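Local structure of 4-oxalocrotonate tautomerase (Staphylococcus aureus, 2X4K) at residues I5-L10 with V44-K49. The protein belongs to the tautomerase family of the MIF clan, small beta-alpha-beta proteins, and assembles here from six copies of one short chain. Sequence-based numbering, arbitrary orientation. Where two conformers were deposited one is given.
Sequences IVNVKL and VIEEMK
Strands 5-10 and 44-48 run parallel, their axes 4.7 Å apart at closest approach and inclined by 17°, as the two neighbouring strands of the beta-alpha-beta unit on which the tautomerase fold is built, with helix 16-34 in the crossover. Five backbone hydrogen bonds zip them together in the staggered pattern of a parallel ladder: Val44 N to Val6 O, Val8 N to Val44 O, Glu46 N to Val8 O, Leu10 N to Glu46 O and Met48 N to Leu10 O. The Glu46 N bond is the straightest. On the face bearing Val8, Ile45 and Leu10, Ile45 also packs against Leu19 and Val23 of the helix. Leu10 takes the crowded rotamer, CG between the backbone N and carbonyl carbon (chi1 82°), and its CD2 reaches Ile45 CG2 at 3.5 Å, the two branches meeting at a slant. At the strand end Met48 bends at its third torsion, bringing its CE to 3.7 Å from Leu10 N. The other face carries Val44 beside the polar Asn7, Lys9 and Glu46 and is turned to neighbouring subunits. Here Glu46 OE2 and the Glu46 OE2 atoms of two other subunits bind a shared zinc ion, a link between chains. The outer edge of strand 5-10 pairs antiparallel with a strand of another subunit, so the sheet runs on across the interface. Lys9 and Glu46 run alongside each other in the same direction, and the lysine chain bends at its last torsion (chi4 -76°) to place NZ 3.0 Å from Glu46 OE1, a salt bridge in which NZ approaches OE1 from above the carboxylate plane.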
ATOM      1  N   ILE A   5       9.730  -6.118   1.119  1.00  8.98           N
ATOM      2  CA  ILE A   5       9.427  -4.702   1.171  1.00 10.09           C
ATOM      3  C   ILE A   5       8.474  -4.495   2.327  1.00  9.17           C
ATOM      4  O   ILE A   5       7.363  -5.020   2.321  1.00  8.94           O
ATOM      5  CB  ILE A   5       8.784  -4.233  -0.123  1.00 11.17           C
ATOM      6  CG1 ILE A   5       9.762  -4.460  -1.268  1.00 14.06           C
ATOM      7  CG2 ILE A   5       8.382  -2.768  -0.027  1.00 12.99           C
ATOM      8  CD1 ILE A   5       9.246  -4.018  -2.589  1.00 16.79           C
ATOM      9  N   VAL A   6       8.930  -3.741   3.316  1.00  9.04           N
ATOM     10  CA  VAL A   6       8.189  -3.508   4.528  1.00  8.97           C
ATOM     11  C   VAL A   6       7.722  -2.068   4.546  1.00  8.25           C
ATOM     12  O   VAL A   6       8.501  -1.152   4.271  1.00 10.46           O
ATOM     13  CB  VAL A   6       9.076  -3.764   5.750  1.00  9.83           C
ATOM     14  CG1 VAL A   6       8.270  -3.628   7.027  1.00 11.50           C
ATOM     15  CG2 VAL A   6       9.710  -5.138   5.670  1.00 11.35           C
ATOM     16  N   ASN A   7       6.445  -1.879   4.854  1.00  7.25           N
ATOM     17  CA  ASN A   7       5.869  -0.566   5.029  1.00  7.65           C
ATOM     18  C   ASN A   7       5.355  -0.474   6.459  1.00  7.50           C
ATOM     19  O   ASN A   7       4.615  -1.351   6.908  1.00  9.14           O
ATOM     20  CB  ASN A   7       4.726  -0.371   4.041  1.00  8.41           C
ATOM     21  CG  ASN A   7       4.281   1.060   3.948  1.00  9.93           C
ATOM     22  OD1 ASN A   7       3.307   1.460   4.585  1.00 14.36           O
ATOM     23  ND2 ASN A   7       4.999   1.851   3.154  1.00 11.81           N
ATOM     24  N   VAL A   8       5.779   0.553   7.185  1.00  7.59           N
ATOM     25  CA  VAL A   8       5.333   0.746   8.554  1.00  8.29           C
ATOM     26  C   VAL A   8       4.578   2.066   8.640  1.00  8.24           C
ATOM     27  O   VAL A   8       5.161   3.129   8.453  1.00  9.35           O
ATOM     28  CB  VAL A   8       6.505   0.803   9.555  1.00  8.98           C
ATOM     29  CG1 VAL A   8       5.961   0.933  10.979  1.00 10.31           C
ATOM     30  CG2 VAL A   8       7.405  -0.411   9.422  1.00 10.22           C
ATOM     31  N   LYS A   9       3.283   1.996   8.918  1.00  8.27           N
ATOM     32  CA  LYS A   9       2.473   3.177   9.181  1.00  8.56           C
ATOM     33  C   LYS A   9       2.372   3.344  10.679  1.00  9.09           C
ATOM     34  O   LYS A   9       2.013   2.402  11.375  1.00  9.89           O
ATOM     35  CB  LYS A   9       1.067   3.016   8.600  1.00  9.15           C
ATOM     36  CG  LYS A   9       0.999   2.971   7.081  1.00 10.35           C
ATOM     37  CD  LYS A   9      -0.404   2.547   6.627  1.00 12.19           C
ATOM     38  CE  LYS A   9      -0.519   2.367   5.126  1.00 14.28           C
ATOM     39  NZ  LYS A   9      -0.586   3.672   4.417  1.00 16.05           N
ATOM     40  N   LEU A  10       2.684   4.530  11.186  1.00  8.83           N
ATOM     41  CA  LEU A  10       2.551   4.758  12.618  1.00  9.92           C
ATOM     42  C   LEU A  10       2.374   6.238  12.906  1.00  9.57           C
ATOM     43  O   LEU A  10       2.570   7.084  12.048  1.00  9.65           O
ATOM     44  CB  LEU A  10       3.730   4.157  13.400  1.00 10.42           C
ATOM     45  CG  LEU A  10       5.031   4.947  13.507  1.00 12.21           C
ATOM     46  CD1 LEU A  10       6.008   4.202  14.406  1.00 14.45           C
ATOM     47  CD2 LEU A  10       5.631   5.183  12.126  1.00 12.85           C
ATOM     48  N   VAL A  44      10.130   1.139   4.531  1.00  7.84           N
ATOM     49  CA  VAL A  44       9.604   2.482   4.392  1.00  8.56           C
ATOM     50  C   VAL A  44       8.714   2.781   5.585  1.00  8.20           C
ATOM     51  O   VAL A  44       7.891   1.951   5.960  1.00  9.01           O
ATOM     52  CB  VAL A  44       8.783   2.627   3.099  1.00  9.23           C
ATOM     53  CG1 VAL A  44       8.102   3.994   3.029  1.00 11.60           C
ATOM     54  CG2 VAL A  44       9.668   2.375   1.876  1.00 10.85           C
ATOM     55  N   ILE A  45       8.902   3.966   6.160  1.00  8.77           N
ATOM     56  CA  ILE A  45       8.090   4.432   7.270  0.50  9.26           C
ATOM     57  C   ILE A  45       7.189   5.560   6.783  1.00  9.39           C
ATOM     58  O   ILE A  45       7.655   6.511   6.149  1.00 10.69           O
ATOM     59  CB  ILE A  45       8.962   4.940   8.431  0.50  9.99           C
ATOM     60  CG1 ILE A  45       9.978   3.879   8.859  0.50 10.94           C
ATOM     61  CG2 ILE A  45       8.089   5.307   9.621  0.50 11.43           C
ATOM     62  CD1 ILE A  45      11.079   4.434   9.724  0.50 11.70           C
ATOM     63  N   GLU A  46       5.895   5.439   7.066  1.00  9.07           N
ATOM     64  CA  GLU A  46       4.919   6.475   6.768  1.00  9.87           C
ATOM     65  C   GLU A  46       4.319   6.935   8.074  1.00  9.87           C
ATOM     66  O   GLU A  46       3.638   6.167   8.743  1.00 10.94           O
ATOM     67  CB  GLU A  46       3.805   5.938   5.881  1.00 10.46           C
ATOM     68  CG  GLU A  46       4.260   5.475   4.524  1.00 11.49           C
ATOM     69  CD  GLU A  46       3.091   5.171   3.626  1.00 11.49           C
ATOM     70  OE1 GLU A  46       2.286   4.280   3.974  1.00 13.62           O
ATOM     71  OE2 GLU A  46       2.951   5.852   2.586  1.00 12.30           O
ATOM     72  N   GLU A  47       4.565   8.188   8.433  1.00 10.30           N
ATOM     73  CA  GLU A  47       4.012   8.744   9.656  0.50 10.85           C
ATOM     74  C   GLU A  47       2.614   9.298   9.382  1.00 11.34           C
ATOM     75  O   GLU A  47       2.351   9.860   8.313  1.00 12.99           O
ATOM     76  CB  GLU A  47       4.954   9.803  10.235  0.50 11.44           C
ATOM     77  CG  GLU A  47       6.257   9.202  10.763  0.50 11.97           C
ATOM     78  CD  GLU A  47       7.167  10.219  11.439  0.50 13.18           C
ATOM     79  OE1 GLU A  47       8.131  10.663  10.793  0.50 15.03           O
ATOM     80  OE2 GLU A  47       6.932  10.573  12.612  0.50 11.68           O
ATOM     81  N   MET A  48       1.719   9.115  10.348  1.00 11.22           N
ATOM     82  CA  MET A  48       0.325   9.522  10.217  1.00 12.10           C
ATOM     83  C   MET A  48      -0.058  10.505  11.302  1.00 12.19           C
ATOM     84  O   MET A  48       0.288  10.324  12.469  1.00 12.16           O
ATOM     85  CB  MET A  48      -0.605   8.311  10.364  1.00 12.16           C
ATOM     86  CG  MET A  48      -0.277   7.098   9.523  1.00 13.80           C
ATOM     87  SD  MET A  48      -1.508   5.811   9.782  1.00 16.04           S
ATOM     88  CE  MET A  48      -1.009   5.080  11.337  1.00 15.50           C
ATOM     89  N   LYS A  49      -0.821  11.522  10.925  1.00 12.83           N
ATOM     90  CA  LYS A  49      -1.437  12.406  11.908  1.00 13.83           C
ATOM     91  C   LYS A  49      -2.592  11.667  12.585  1.00 13.30           C
ATOM     92  O   LYS A  49      -3.280  10.870  11.938  1.00 11.61           O
ATOM     93  CB  LYS A  49      -1.968  13.671  11.238  1.00 15.07           C
ATOM     94  CG  LYS A  49      -0.903  14.487  10.531  1.00 18.03           C
ATOM     95  CD  LYS A  49      -1.484  15.720   9.870  1.00 21.60           C
ATOM     96  CE  LYS A  49      -0.395  16.562   9.225  1.00 24.28           C
ATOM     97  NZ  LYS A  49      -0.940  17.770   8.547  1.00 26.41           N
TER